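PDB 4R6H: Melibiose/raffinose/stachyose-binding protein MelE from Bacillus subtilis subsp. subtilis str. 168, which binds melibiose, raffinose and stachyose outside the cell membrane and passes them to the MelC-MelD transmembrane pair of an ABC importer powered by MsmX. Local coordinates for residues S45-T49 with E341-L345; T49-L53 with N335-M339; A135-A141 with G306-A312; K286-I290 with F357-Y362. All coordinates share one frame; numbering follows the deposited sequence. Where two conformers were deposited one is given.

The four contacts show how distant chain segments stitch together a two-lobed solute-binding protein. Contacts 1 and 2, centres about 7 Å apart, share T49 and follow one pair of helices, 44-60 and 333-343. Contact 3, its centre about 13 and 14 Å from theirs, touches both, and its segments fall inside the chain loops they close. Contact 4, on strand 287-291 of the six-stranded mixed sheet, lies about 18 Å from contact 1 and 21 Å from contact 3, centre to centre; its segments alternate along the chain with those of the other three, helix 359-364 following helix 333-343. Contact 3 joins the two regions, its segments running between that sheet and the three-stranded one.

Contact 1 of 4, residues S45-T49 with E341-L345; sequences SERDT and EATSL
E46 and S45, in the first turn of helix 44-60, meet A342 and T343 where helix 333-343 ends in a Schellman motif, S344 taking the positive phi that closes it. The carboxylate of E46 binds the backbone ahead of its own helix with OE1 and faces the end of helix 333-343 with OE2. Its CB leads off with CG anti to the carbonyl carbon (chi1 -69°), and CG then rests 3.6 Å from A342 O and 3.8 Å from T343 CG2. Beyond CG the chain is extended and crosses T343 at about a right angle. OE1 turns back to accept from the backbone N of S42 and T43, just ahead of its own helix, a position in which the helix end would probably favour the negative charge. OE2 lies 3.5 Å from T343 CA and accepts a hydrogen bond from a water that also donates one to T343 O, bridging the two helices.

S45 makes the direct link: its OG donates to A342 O over 2.7 Å, lying in the carbonyl plane. One turn on, the methyl of A342 packs against T49, whose OG1 is 3.4 Å from A342 CB. That hydroxyl is occupied within its own helix, for T49 OG1 donates to S45 O at 2.9 Å, while T49 N reaches the same oxygen from the opposite face of its plane.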
loop_
_atom_site.group_PDB
_atom_site.type_symbol
_atom_site.label_atom_id
_atom_site.label_comp_id
_atom_site.label_asym_id
_atom_site.label_seq_id
_atom_site.Cartn_x
_atom_site.Cartn_y
_atom_site.Cartn_z
ATOM N N SER A 45 -5.213 -0.981 -17.090
ATOM C CA SER A 45 -4.076 -0.178 -17.568
ATOM C C SER A 45 -2.784 -0.909 -17.221
ATOM O O SER A 45 -1.857 -0.982 -18.014
ATOM C CB SER A 45 -4.013 1.235 -16.980
ATOM O OG SER A 45 -3.943 1.217 -15.564
ATOM N N GLU A 46 -2.758 -1.486 -16.019
ATOM C CA GLU A 46 -1.525 -2.154 -15.581
ATOM C C GLU A 46 -1.291 -3.390 -16.406
ATOM O O GLU A 46 -0.184 -3.626 -16.945
ATOM C CB GLU A 46 -1.639 -2.547 -14.127
ATOM C CG GLU A 46 -1.647 -1.357 -13.217
ATOM C CD GLU A 46 -2.077 -1.624 -11.822
ATOM O OE1 GLU A 46 -2.665 -2.688 -11.498
ATOM O OE2 GLU A 46 -1.837 -0.689 -11.048
ATOM N N ARG A 47 -2.313 -4.240 -16.476
ATOM C CA ARG A 47 -2.156 -5.468 -17.212
ATOM C C ARG A 47 -1.855 -5.229 -18.677
ATOM O O ARG A 47 -1.005 -5.916 -19.235
ATOM C CB ARG A 47 -3.388 -6.367 -16.999
ATOM C CG ARG A 47 -3.577 -6.752 -15.564
ATOM C CD ARG A 47 -4.641 -7.812 -15.393
ATOM N NE ARG A 47 -4.822 -8.185 -13.984
ATOM C CZ ARG A 47 -5.768 -9.016 -13.537
ATOM N NH1 ARG A 47 -6.630 -9.594 -14.384
ATOM N NH2 ARG A 47 -5.841 -9.295 -12.247
ATOM N N ASP A 48 -2.582 -4.321 -19.331
ATOM C CA ASP A 48 -2.355 -4.044 -20.744
ATOM C C ASP A 48 -0.954 -3.461 -21.015
ATOM O O ASP A 48 -0.295 -3.820 -21.967
ATOM C CB ASP A 48 -3.434 -3.111 -21.314
ATOM C CG ASP A 48 -4.841 -3.703 -21.230
ATOM O OD1 ASP A 48 -4.980 -4.913 -20.925
ATOM O OD2 ASP A 48 -5.817 -2.931 -21.440
ATOM N N THR A 49 -0.489 -2.558 -20.156
ATOM C CA THR A 49 0.798 -1.974 -20.334
ATOM C C THR A 49 1.913 -3.009 -20.124
ATOM O O THR A 49 2.914 -2.975 -20.835
ATOM C CB THR A 49 0.989 -0.739 -19.413
ATOM O OG1 THR A 49 0.022 0.259 -19.764
ATOM C CG2 THR A 49 2.376 -0.147 -19.531
ATOM N N GLU A 341 3.542 4.884 -14.870
ATOM C CA GLU A 341 2.354 5.672 -15.163
ATOM C C GLU A 341 1.062 4.847 -15.258
ATOM O O GLU A 341 -0.007 5.266 -14.829
ATOM C CB GLU A 341 2.581 6.489 -16.437
ATOM C CG GLU A 341 3.541 7.640 -16.184
ATOM C CD GLU A 341 3.938 8.447 -17.409
ATOM O OE1 GLU A 341 3.384 8.222 -18.506
ATOM O OE2 GLU A 341 4.824 9.321 -17.267
ATOM N N ALA A 342 1.155 3.651 -15.802
ATOM C CA ALA A 342 -0.002 2.760 -15.863
ATOM C C ALA A 342 -0.543 2.368 -14.494
ATOM O O ALA A 342 -1.713 2.070 -14.341
ATOM C CB ALA A 342 0.339 1.531 -16.660
ATOM N N THR A 343 0.348 2.356 -13.490
ATOM C CA THR A 343 0.009 2.037 -12.119
ATOM C C THR A 343 -0.367 3.246 -11.264
ATOM O O THR A 343 -0.724 3.076 -10.077
ATOM C CB THR A 343 1.177 1.323 -11.378
ATOM O OG1 THR A 343 2.220 2.262 -11.042
ATOM C CG2 THR A 343 1.745 0.160 -12.218
ATOM N N SER A 344 -0.246 4.441 -11.842
ATOM C CA SER A 344 -0.545 5.712 -11.172
ATOM C C SER A 344 0.340 5.983 -9.968
ATOM O O SER A 344 -0.042 6.731 -9.066
ATOM C CB SER A 344 -2.035 5.820 -10.798
ATOM O OG SER A 344 -2.824 5.700 -11.997
ATOM N N LEU A 345 1.552 5.429 -9.973
ATOM C CA LEU A 345 2.455 5.565 -8.847
ATOM C C LEU A 345 3.833 5.872 -9.322
ATOM O O LEU A 345 4.194 5.602 -10.491
ATOM C CB LEU A 345 2.454 4.262 -8.032
ATOM C CG LEU A 345 1.236 3.920 -7.203
ATOM C CD1 LEU A 345 1.279 2.520 -6.646
ATOM C CD2 LEU A 345 1.110 4.928 -6.073
HETATM O O HOH W 1 -0.865 0.591 -8.529
#

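Contact 2 of 4, residues T49-L53 with N335-M339; sequences TFRKL and NAKQM
An antiparallel helix pair brings T49, F50 and L53 of helix 44-60 against N335, Q338 and M339 of helix 333-343. The axes of the two short segments approach to 10.4 Å, with 157° between their directions, and T49 sits level with M339 as L53 does with N335.

M339 reaches three residues of the other helix. Its CG stands anti to the backbone N (chi1 -170°), and the chain then bends at both following torsions, which carries the sulfur across to F50. There SD lies 3.9 Å from F50 CB and 4.7 Å from the ring centroid, an oblique Met-aromatic contact, while the terminal methyl CE continues to within 4.1 Å of T49 CB. The base of the same side chain serves another neighbour, for M339 CB touches L53 CD1 at 3.8 Å.

L53 uses its two methyls differently. Whereas CD1 meets M339, CD2 comes up to N335 OD1 at 3.5 Å, an apolar touch on an amide whose ND2 is bonded to F329 O. The extended stem of Q338 runs against T49, with Q338 CG 3.8 Å from the methyl T49 CG2.

M330 of helix 320-331 touches F50, L53 and M339 alike, and F50 also reaches L68 of strand 64-69. Helix 44-60 connects the parallel strands 33-38 and 64-69, and this packing is that of the helix in a beta-alpha-beta crossover, covered by a second helix from much later in the chain.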
loop_
_atom_site.group_PDB
_atom_site.type_symbol
_atom_site.label_atom_id
_atom_site.label_comp_id
_atom_site.label_asym_id
_atom_site.label_seq_id
_atom_site.Cartn_x
_atom_site.Cartn_y
_atom_site.Cartn_z
ATOM N N THR A 49 -0.489 -2.558 -20.156
ATOM C CA THR A 49 0.798 -1.974 -20.334
ATOM C C THR A 49 1.913 -3.009 -20.124
ATOM O O THR A 49 2.914 -2.975 -20.835
ATOM C CB THR A 49 0.989 -0.739 -19.413
ATOM O OG1 THR A 49 0.022 0.259 -19.764
ATOM C CG2 THR A 49 2.376 -0.147 -19.531
ATOM N N PHE A 50 1.766 -3.859 -19.107
ATOM C CA PHE A 50 2.729 -4.921 -18.880
ATOM C C PHE A 50 2.788 -5.856 -20.105
ATOM O O PHE A 50 3.894 -6.169 -20.565
ATOM C CB PHE A 50 2.415 -5.631 -17.559
ATOM C CG PHE A 50 3.605 -6.283 -16.860
ATOM C CD1 PHE A 50 4.858 -6.417 -17.467
ATOM C CD2 PHE A 50 3.448 -6.803 -15.585
ATOM C CE1 PHE A 50 5.896 -7.034 -16.803
ATOM C CE2 PHE A 50 4.492 -7.422 -14.919
ATOM C CZ PHE A 50 5.707 -7.558 -15.538
ATOM N N ARG A 51 1.633 -6.207 -20.689
ATOM C CA ARG A 51 1.629 -7.023 -21.893
ATOM C C ARG A 51 2.303 -6.302 -23.066
ATOM O O ARG A 51 3.024 -6.937 -23.815
ATOM C CB ARG A 51 0.203 -7.442 -22.272
ATOM C CG ARG A 51 -0.397 -8.437 -21.287
ATOM C CD ARG A 51 -1.736 -8.969 -21.768
ATOM N NE ARG A 51 -2.443 -9.665 -20.687
ATOM C CZ ARG A 51 -3.509 -9.186 -20.039
ATOM N NH1 ARG A 51 -4.047 -8.000 -20.362
ATOM N NH2 ARG A 51 -4.067 -9.912 -19.072
ATOM N N LYS A 52 2.093 -4.997 -23.206
ATOM C CA LYS A 52 2.705 -4.268 -24.301
ATOM C C LYS A 52 4.237 -4.251 -24.117
ATOM O O LYS A 52 4.988 -4.414 -25.064
ATOM C CB LYS A 52 2.063 -2.877 -24.474
ATOM C CG LYS A 52 2.828 -1.681 -23.946
ATOM C CD LYS A 52 3.487 -0.942 -25.092
ATOM C CE LYS A 52 2.635 0.228 -25.564
ATOM N NZ LYS A 52 3.474 1.296 -26.146
ATOM N N LEU A 53 4.718 -4.074 -22.884
ATOM C CA LEU A 53 6.128 -4.088 -22.652
ATOM C C LEU A 53 6.722 -5.489 -22.855
ATOM O O LEU A 53 7.828 -5.609 -23.327
ATOM C CB LEU A 53 6.448 -3.541 -21.252
ATOM C CG LEU A 53 6.285 -2.030 -21.116
ATOM C CD1 LEU A 53 6.417 -1.680 -19.639
ATOM C CD2 LEU A 53 7.279 -1.225 -21.945
ATOM N N ASN A 335 10.840 2.594 -20.429
ATOM C CA ASN A 335 9.961 1.503 -20.015
ATOM C C ASN A 335 9.469 1.642 -18.567
ATOM O O ASN A 335 8.286 1.407 -18.267
ATOM C CB ASN A 335 10.648 0.161 -20.207
ATOM C CG ASN A 335 10.979 -0.115 -21.673
ATOM O OD1 ASN A 335 10.300 0.381 -22.560
ATOM N ND2 ASN A 335 11.991 -0.920 -21.921
ATOM N N ALA A 336 10.361 2.026 -17.687
ATOM C CA ALA A 336 9.987 2.200 -16.278
ATOM C C ALA A 336 8.997 3.320 -16.124
ATOM O O ALA A 336 8.066 3.213 -15.327
ATOM C CB ALA A 336 11.205 2.443 -15.419
ATOM N N LYS A 337 9.144 4.374 -16.918
ATOM C CA LYS A 337 8.192 5.491 -16.862
ATOM C C LYS A 337 6.811 5.051 -17.327
ATOM O O LYS A 337 5.779 5.315 -16.680
ATOM C CB LYS A 337 8.714 6.671 -17.706
ATOM C CG LYS A 337 7.834 7.914 -17.708
ATOM C CD LYS A 337 8.512 9.000 -18.531
ATOM C CE LYS A 337 7.774 10.322 -18.490
ATOM N NZ LYS A 337 6.496 10.300 -19.236
ATOM N N GLN A 338 6.775 4.331 -18.453
ATOM C CA GLN A 338 5.538 3.820 -18.991
ATOM C C GLN A 338 4.796 2.901 -18.026
ATOM O O GLN A 338 3.592 3.049 -17.750
ATOM C CB GLN A 338 5.798 3.156 -20.343
ATOM C CG GLN A 338 4.560 2.639 -21.017
ATOM C CD GLN A 338 4.881 1.994 -22.350
ATOM O OE1 GLN A 338 6.015 2.036 -22.797
ATOM N NE2 GLN A 338 3.889 1.356 -22.944
ATOM N N MET A 339 5.525 1.926 -17.486
ATOM C CA MET A 339 4.900 1.004 -16.553
ATOM C C MET A 339 4.404 1.720 -15.290
ATOM O O MET A 339 3.290 1.496 -14.858
ATOM C CB MET A 339 5.842 -0.136 -16.217
ATOM C CG MET A 339 5.230 -1.280 -15.454
ATOM S SD MET A 339 4.052 -2.264 -16.425
ATOM C CE MET A 339 2.471 -1.760 -15.753
#

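Contact 3 of 4, residues A135-A141 with G306-A312; sequences AYPINQA and GERYTLA
Y136 and L311 form an antiparallel pair joined by two 2.9 Å bonds, Y136 N to L311 O and L311 N to Y136 O; P137 and T310 follow as a non-hydrogen-bonded pair, and I138 N still reaches Y309 O at 3.0 Å, though bent to 140°. After I138 and Y309 the strands part, to meet again where A141 pairs with G306.

In the gap a side chain takes over from the backbone. N139 OD1 accepts the N-H of Y309 at 3.0 Å, in the plane of the amide carbonyl; chi1 of 60°, with CG between the backbone N and the carbonyl carbon, turns the amide toward Y309 N. The amide and ring planes are 18° apart, and N139 ND2, which goes on to T343 OG1, comes obliquely to 3.4 Å from Y309 CD2. A water completes the join, donating to N139 O and Y309 O and accepting from R308 N. R308 CG covers one face of the Y309 ring. Farther along, I138 CD1 packs on L311 CG at 4.0 Å, and L311 CD1 stands at the edge of the Y136 ring.

The segments run in opposite directions between the six-stranded and three-stranded sheets, consistent with interlobe crossovers of the solute-binding fold, in a structure solved in an open conformation. Strand 310-313 lies between 91-92 and 136-137, and I327 of helix 320-331 packs against both Y136 and L311.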
loop_
_atom_site.group_PDB
_atom_site.type_symbol
_atom_site.label_atom_id
_atom_site.label_comp_id
_atom_site.label_asym_id
_atom_site.label_seq_id
_atom_site.Cartn_x
_atom_site.Cartn_y
_atom_site.Cartn_z
ATOM N N ALA A 135 14.554 -7.760 -4.953
ATOM C CA ALA A 135 13.595 -7.624 -6.079
ATOM C C ALA A 135 13.726 -6.243 -6.685
ATOM O O ALA A 135 14.248 -5.326 -6.055
ATOM C CB ALA A 135 12.190 -7.804 -5.588
ATOM N N TYR A 136 13.231 -6.120 -7.908
ATOM C CA TYR A 136 13.197 -4.862 -8.651
ATOM C C TYR A 136 11.842 -4.225 -8.447
ATOM O O TYR A 136 10.803 -4.845 -8.742
ATOM C CB TYR A 136 13.445 -5.124 -10.156
ATOM C CG TYR A 136 13.088 -3.932 -11.010
ATOM C CD1 TYR A 136 13.839 -2.767 -10.976
ATOM C CD2 TYR A 136 11.932 -3.948 -11.774
ATOM C CE1 TYR A 136 13.463 -1.671 -11.721
ATOM C CE2 TYR A 136 11.551 -2.868 -12.535
ATOM C CZ TYR A 136 12.330 -1.719 -12.490
ATOM O OH TYR A 136 11.947 -0.624 -13.252
ATOM N N PRO A 137 11.818 -2.986 -7.937
ATOM C CA PRO A 137 10.555 -2.283 -7.739
ATOM C C PRO A 137 10.031 -1.601 -8.993
ATOM O O PRO A 137 10.608 -0.623 -9.466
ATOM C CB PRO A 137 10.899 -1.258 -6.653
ATOM C CG PRO A 137 12.341 -0.934 -6.949
ATOM C CD PRO A 137 12.976 -2.206 -7.457
ATOM N N ILE A 138 8.958 -2.113 -9.549
ATOM C CA ILE A 138 8.356 -1.493 -10.710
ATOM C C ILE A 138 7.870 -0.076 -10.324
ATOM O O ILE A 138 7.935 0.878 -11.089
ATOM C CB ILE A 138 7.197 -2.352 -11.212
ATOM C CG1 ILE A 138 7.734 -3.619 -11.858
ATOM C CG2 ILE A 138 6.232 -1.567 -12.106
ATOM C CD1 ILE A 138 6.678 -4.662 -12.130
ATOM N N ASN A 139 7.386 0.043 -9.106
ATOM C CA ASN A 139 6.801 1.281 -8.620
ATOM C C ASN A 139 6.944 1.310 -7.117
ATOM O O ASN A 139 7.676 0.485 -6.540
ATOM C CB ASN A 139 5.341 1.453 -9.050
ATOM C CG ASN A 139 4.447 0.360 -8.561
ATOM O OD1 ASN A 139 4.873 -0.553 -7.845
ATOM N ND2 ASN A 139 3.155 0.464 -8.886
ATOM N N GLN A 140 6.266 2.241 -6.461
ATOM C CA GLN A 140 6.254 2.264 -5.019
ATOM C C GLN A 140 4.983 2.910 -4.521
ATOM O O GLN A 140 4.459 3.799 -5.169
ATOM C CB GLN A 140 7.441 3.048 -4.488
ATOM C CG GLN A 140 7.587 4.431 -5.069
ATOM C CD GLN A 140 8.742 5.196 -4.444
ATOM O OE1 GLN A 140 8.733 5.453 -3.211
ATOM N NE2 GLN A 140 9.721 5.551 -5.255
ATOM N N ALA A 141 4.545 2.473 -3.358
ATOM C CA ALA A 141 3.341 2.990 -2.752
ATOM C C ALA A 141 3.704 3.994 -1.672
ATOM O O ALA A 141 4.646 3.748 -0.888
ATOM C CB ALA A 141 2.522 1.880 -2.119
ATOM N N GLY A 306 5.721 1.488 0.380
ATOM C CA GLY A 306 7.013 0.955 -0.053
ATOM C C GLY A 306 6.840 0.059 -1.239
ATOM O O GLY A 306 6.477 0.539 -2.294
ATOM N N GLU A 307 7.098 -1.246 -1.098
ATOM C CA GLU A 307 6.810 -2.189 -2.181
ATOM C C GLU A 307 5.391 -2.111 -2.606
ATOM O O GLU A 307 4.491 -2.156 -1.764
ATOM C CB GLU A 307 6.932 -3.630 -1.701
ATOM C CG GLU A 307 8.283 -4.235 -1.744
ATOM C CD GLU A 307 8.227 -5.721 -1.462
ATOM O OE1 GLU A 307 8.646 -6.135 -0.363
ATOM O OE2 GLU A 307 7.721 -6.476 -2.305
ATOM N N ARG A 308 5.157 -2.084 -3.903
ATOM C CA ARG A 308 3.843 -2.280 -4.431
ATOM C C ARG A 308 3.895 -3.481 -5.381
ATOM O O ARG A 308 3.453 -4.598 -5.026
ATOM C CB ARG A 308 3.291 -1.001 -5.086
ATOM C CG ARG A 308 2.013 -1.178 -5.860
ATOM C CD ARG A 308 0.809 -1.224 -4.983
ATOM N NE ARG A 308 -0.377 -0.917 -5.784
ATOM C CZ ARG A 308 -1.613 -1.269 -5.450
ATOM N NH1 ARG A 308 -1.845 -1.943 -4.332
ATOM N NH2 ARG A 308 -2.624 -0.948 -6.245
ATOM N N TYR A 309 4.412 -3.253 -6.590
ATOM C CA TYR A 309 4.654 -4.343 -7.542
ATOM C C TYR A 309 6.135 -4.504 -7.730
ATOM O O TYR A 309 6.849 -3.545 -7.986
ATOM C CB TYR A 309 3.992 -4.050 -8.889
ATOM C CG TYR A 309 2.532 -3.766 -8.820
ATOM C CD1 TYR A 309 1.668 -4.595 -8.142
ATOM C CD2 TYR A 309 2.026 -2.644 -9.429
ATOM C CE1 TYR A 309 0.302 -4.333 -8.135
ATOM C CE2 TYR A 309 0.687 -2.367 -9.409
ATOM C CZ TYR A 309 -0.159 -3.210 -8.734
ATOM O OH TYR A 309 -1.531 -2.989 -8.669
ATOM N N THR A 310 6.608 -5.760 -7.682
ATOM C CA THR A 310 8.007 -6.036 -7.934
ATOM C C THR A 310 8.197 -7.171 -8.928
ATOM O O THR A 310 7.246 -7.886 -9.243
ATOM C CB THR A 310 8.791 -6.419 -6.661
ATOM O OG1 THR A 310 8.373 -7.726 -6.235
ATOM C CG2 THR A 310 8.573 -5.420 -5.521
ATOM N N LEU A 311 9.409 -7.257 -9.440
ATOM C CA LEU A 311 9.888 -8.396 -10.223
ATOM C C LEU A 311 11.060 -8.944 -9.431
ATOM O O LEU A 311 12.120 -8.316 -9.358
ATOM C CB LEU A 311 10.354 -7.981 -11.639
ATOM C CG LEU A 311 9.199 -7.695 -12.584
ATOM C CD1 LEU A 311 9.632 -6.891 -13.804
ATOM C CD2 LEU A 311 8.515 -8.998 -13.054
ATOM N N ALA A 312 10.870 -10.136 -8.868
ATOM C CA ALA A 312 11.899 -10.924 -8.229
ATOM C C ALA A 312 12.169 -12.127 -9.121
ATOM O O ALA A 312 11.249 -12.662 -9.750
ATOM C CB ALA A 312 11.428 -11.394 -6.865
HETATM O O HOH W 2 7.443 -2.059 -5.635
#

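Contact 4 of 4, residues K286-I290 with F357-Y362; sequences KVGII and FYANDY
I289 meets D361 and Y362, in the first turn of helix 359-364, and Y358, its N-cap residue. Its backbone N donates to D361 OD2 over 3.0 Å, nearly straight at 164°, though it meets the oxygen from well above the carboxylate plane. The side chain divides between two rings. With CG1 between the backbone N and the carbonyl carbon (chi1 55°), CG2 is left over one face of Y358, 3.7 Å from the ring centroid in a CH-pi contact, while CD1 reaches over the face of Y362, 3.4 Å from its CZ. V287 adds its carbonyl oxygen, which lies in plane at the edges of two rings, 3.5 Å from F357 CE1 and 3.6 Å from Y358 CE1.

A second shell fixes these groups. R149 forms a salt bridge with D361 OD2, so that one oxygen serves both the strand and the arginine, and a water donating to I289 O makes a weak bond to D361 OD1. The hydroxyls are tied down too: Y358 OH bonds to G275 N and Y362 OH to K142 O, with K142 also making a cation-pi contact to the latter ring.

G288 and I290 spend their backbone bonds on strand 141-148, while I289 N points the other way, to the helix. A short helix thus closes the edge of the sheet in an alpha/beta lobe, with an aspartate taking the N-H of the outer strand, 287-291.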
loop_
_atom_site.group_PDB
_atom_site.type_symbol
_atom_site.label_atom_id
_atom_site.label_comp_id
_atom_site.label_asym_id
_atom_site.label_seq_id
_atom_site.Cartn_x
_atom_site.Cartn_y
_atom_site.Cartn_z
ATOM N N LYS A 286 -10.217 19.627 -6.848
ATOM C CA LYS A 286 -8.822 19.269 -6.795
ATOM C C LYS A 286 -8.599 18.438 -5.532
ATOM O O LYS A 286 -8.794 18.928 -4.401
ATOM C CB LYS A 286 -7.918 20.501 -6.729
ATOM C CG LYS A 286 -8.134 21.557 -7.815
ATOM C CD LYS A 286 -7.841 21.035 -9.213
ATOM C CE LYS A 286 -7.925 22.154 -10.258
ATOM N NZ LYS A 286 -6.844 23.170 -10.101
ATOM N N VAL A 287 -8.251 17.187 -5.730
ATOM C CA VAL A 287 -7.947 16.247 -4.635
ATOM C C VAL A 287 -6.439 16.163 -4.506
ATOM O O VAL A 287 -5.725 15.933 -5.483
ATOM C CB VAL A 287 -8.525 14.841 -4.905
ATOM C CG1 VAL A 287 -8.149 13.875 -3.781
ATOM C CG2 VAL A 287 -10.041 14.943 -5.081
ATOM N N GLY A 288 -5.949 16.352 -3.289
ATOM C CA GLY A 288 -4.556 16.224 -2.936
ATOM C C GLY A 288 -4.325 15.067 -1.987
ATOM O O GLY A 288 -5.270 14.457 -1.508
ATOM N N ILE A 289 -3.054 14.784 -1.738
ATOM C CA ILE A 289 -2.678 13.816 -0.697
ATOM C C ILE A 289 -1.687 14.432 0.266
ATOM O O ILE A 289 -0.910 15.328 -0.093
ATOM C CB ILE A 289 -2.139 12.463 -1.272
ATOM C CG1 ILE A 289 -0.967 12.704 -2.230
ATOM C CG2 ILE A 289 -3.257 11.719 -1.958
ATOM C CD1 ILE A 289 -0.167 11.492 -2.617
ATOM N N ILE A 290 -1.740 13.964 1.505
ATOM C CA ILE A 290 -0.776 14.279 2.537
ATOM C C ILE A 290 -0.328 12.983 3.193
ATOM O O ILE A 290 -1.043 11.997 3.160
ATOM C CB ILE A 290 -1.340 15.265 3.608
ATOM C CG1 ILE A 290 -2.571 14.691 4.293
ATOM C CG2 ILE A 290 -1.626 16.608 2.972
ATOM C CD1 ILE A 290 -3.126 15.658 5.331
ATOM N N PHE A 357 -0.645 11.770 -11.396
ATOM C CA PHE A 357 -1.531 12.815 -10.894
ATOM C C PHE A 357 -1.026 13.471 -9.606
ATOM O O PHE A 357 -1.067 14.724 -9.472
ATOM C CB PHE A 357 -2.960 12.287 -10.737
ATOM C CG PHE A 357 -3.926 13.353 -10.350
ATOM C CD1 PHE A 357 -4.179 13.624 -9.028
ATOM C CD2 PHE A 357 -4.583 14.072 -11.326
ATOM C CE1 PHE A 357 -5.090 14.618 -8.692
ATOM C CE2 PHE A 357 -5.499 15.069 -10.970
ATOM C CZ PHE A 357 -5.748 15.313 -9.662
ATOM N N TYR A 358 -0.504 12.665 -8.683
ATOM C CA TYR A 358 -0.043 13.214 -7.412
ATOM C C TYR A 358 1.428 13.598 -7.397
ATOM O O TYR A 358 2.032 13.816 -6.331
ATOM C CB TYR A 358 -0.308 12.234 -6.269
ATOM C CG TYR A 358 -1.774 11.984 -6.001
ATOM C CD1 TYR A 358 -2.686 13.016 -5.803
ATOM C CD2 TYR A 358 -2.217 10.695 -5.878
ATOM C CE1 TYR A 358 -4.027 12.732 -5.517
ATOM C CE2 TYR A 358 -3.538 10.408 -5.590
ATOM C CZ TYR A 358 -4.423 11.450 -5.407
ATOM O OH TYR A 358 -5.785 11.185 -5.114
ATOM N N ALA A 359 2.053 13.725 -8.577
ATOM C CA ALA A 359 3.462 14.057 -8.598
ATOM C C ALA A 359 3.824 15.344 -7.824
ATOM O O ALA A 359 4.860 15.379 -7.136
ATOM C CB ALA A 359 3.950 14.193 -10.050
ATOM N N ASN A 360 2.927 16.345 -7.956
ATOM C CA ASN A 360 3.029 17.665 -7.267
ATOM C C ASN A 360 3.204 17.474 -5.758
ATOM O O ASN A 360 4.146 17.960 -5.125
ATOM C CB ASN A 360 1.816 18.598 -7.616
ATOM C CG ASN A 360 0.450 18.137 -7.067
ATOM O OD1 ASN A 360 0.049 16.939 -7.160
ATOM N ND2 ASN A 360 -0.310 19.117 -6.509
ATOM N N ASP A 361 2.301 16.696 -5.205
ATOM C CA ASP A 361 2.278 16.434 -3.756
ATOM C C ASP A 361 3.441 15.592 -3.315
ATOM O O ASP A 361 4.009 15.812 -2.251
ATOM C CB ASP A 361 0.984 15.720 -3.370
ATOM C CG ASP A 361 -0.229 16.648 -3.401
ATOM O OD1 ASP A 361 -0.092 17.874 -3.100
ATOM O OD2 ASP A 361 -1.327 16.177 -3.683
ATOM N N TYR A 362 3.842 14.599 -4.104
ATOM C CA TYR A 362 5.038 13.844 -3.713
ATOM C C TYR A 362 6.328 14.723 -3.706
ATOM O O TYR A 362 7.197 14.489 -2.881
ATOM C CB TYR A 362 5.218 12.565 -4.524
ATOM C CG TYR A 362 4.177 11.489 -4.207
ATOM C CD1 TYR A 362 3.913 11.115 -2.885
ATOM C CD2 TYR A 362 3.564 10.769 -5.211
ATOM C CE1 TYR A 362 3.012 10.111 -2.592
ATOM C CE2 TYR A 362 2.655 9.783 -4.926
ATOM C CZ TYR A 362 2.397 9.424 -3.634
ATOM O OH TYR A 362 1.518 8.407 -3.343
HETATM O O HOH W 3 -1.139 18.031 -0.619
#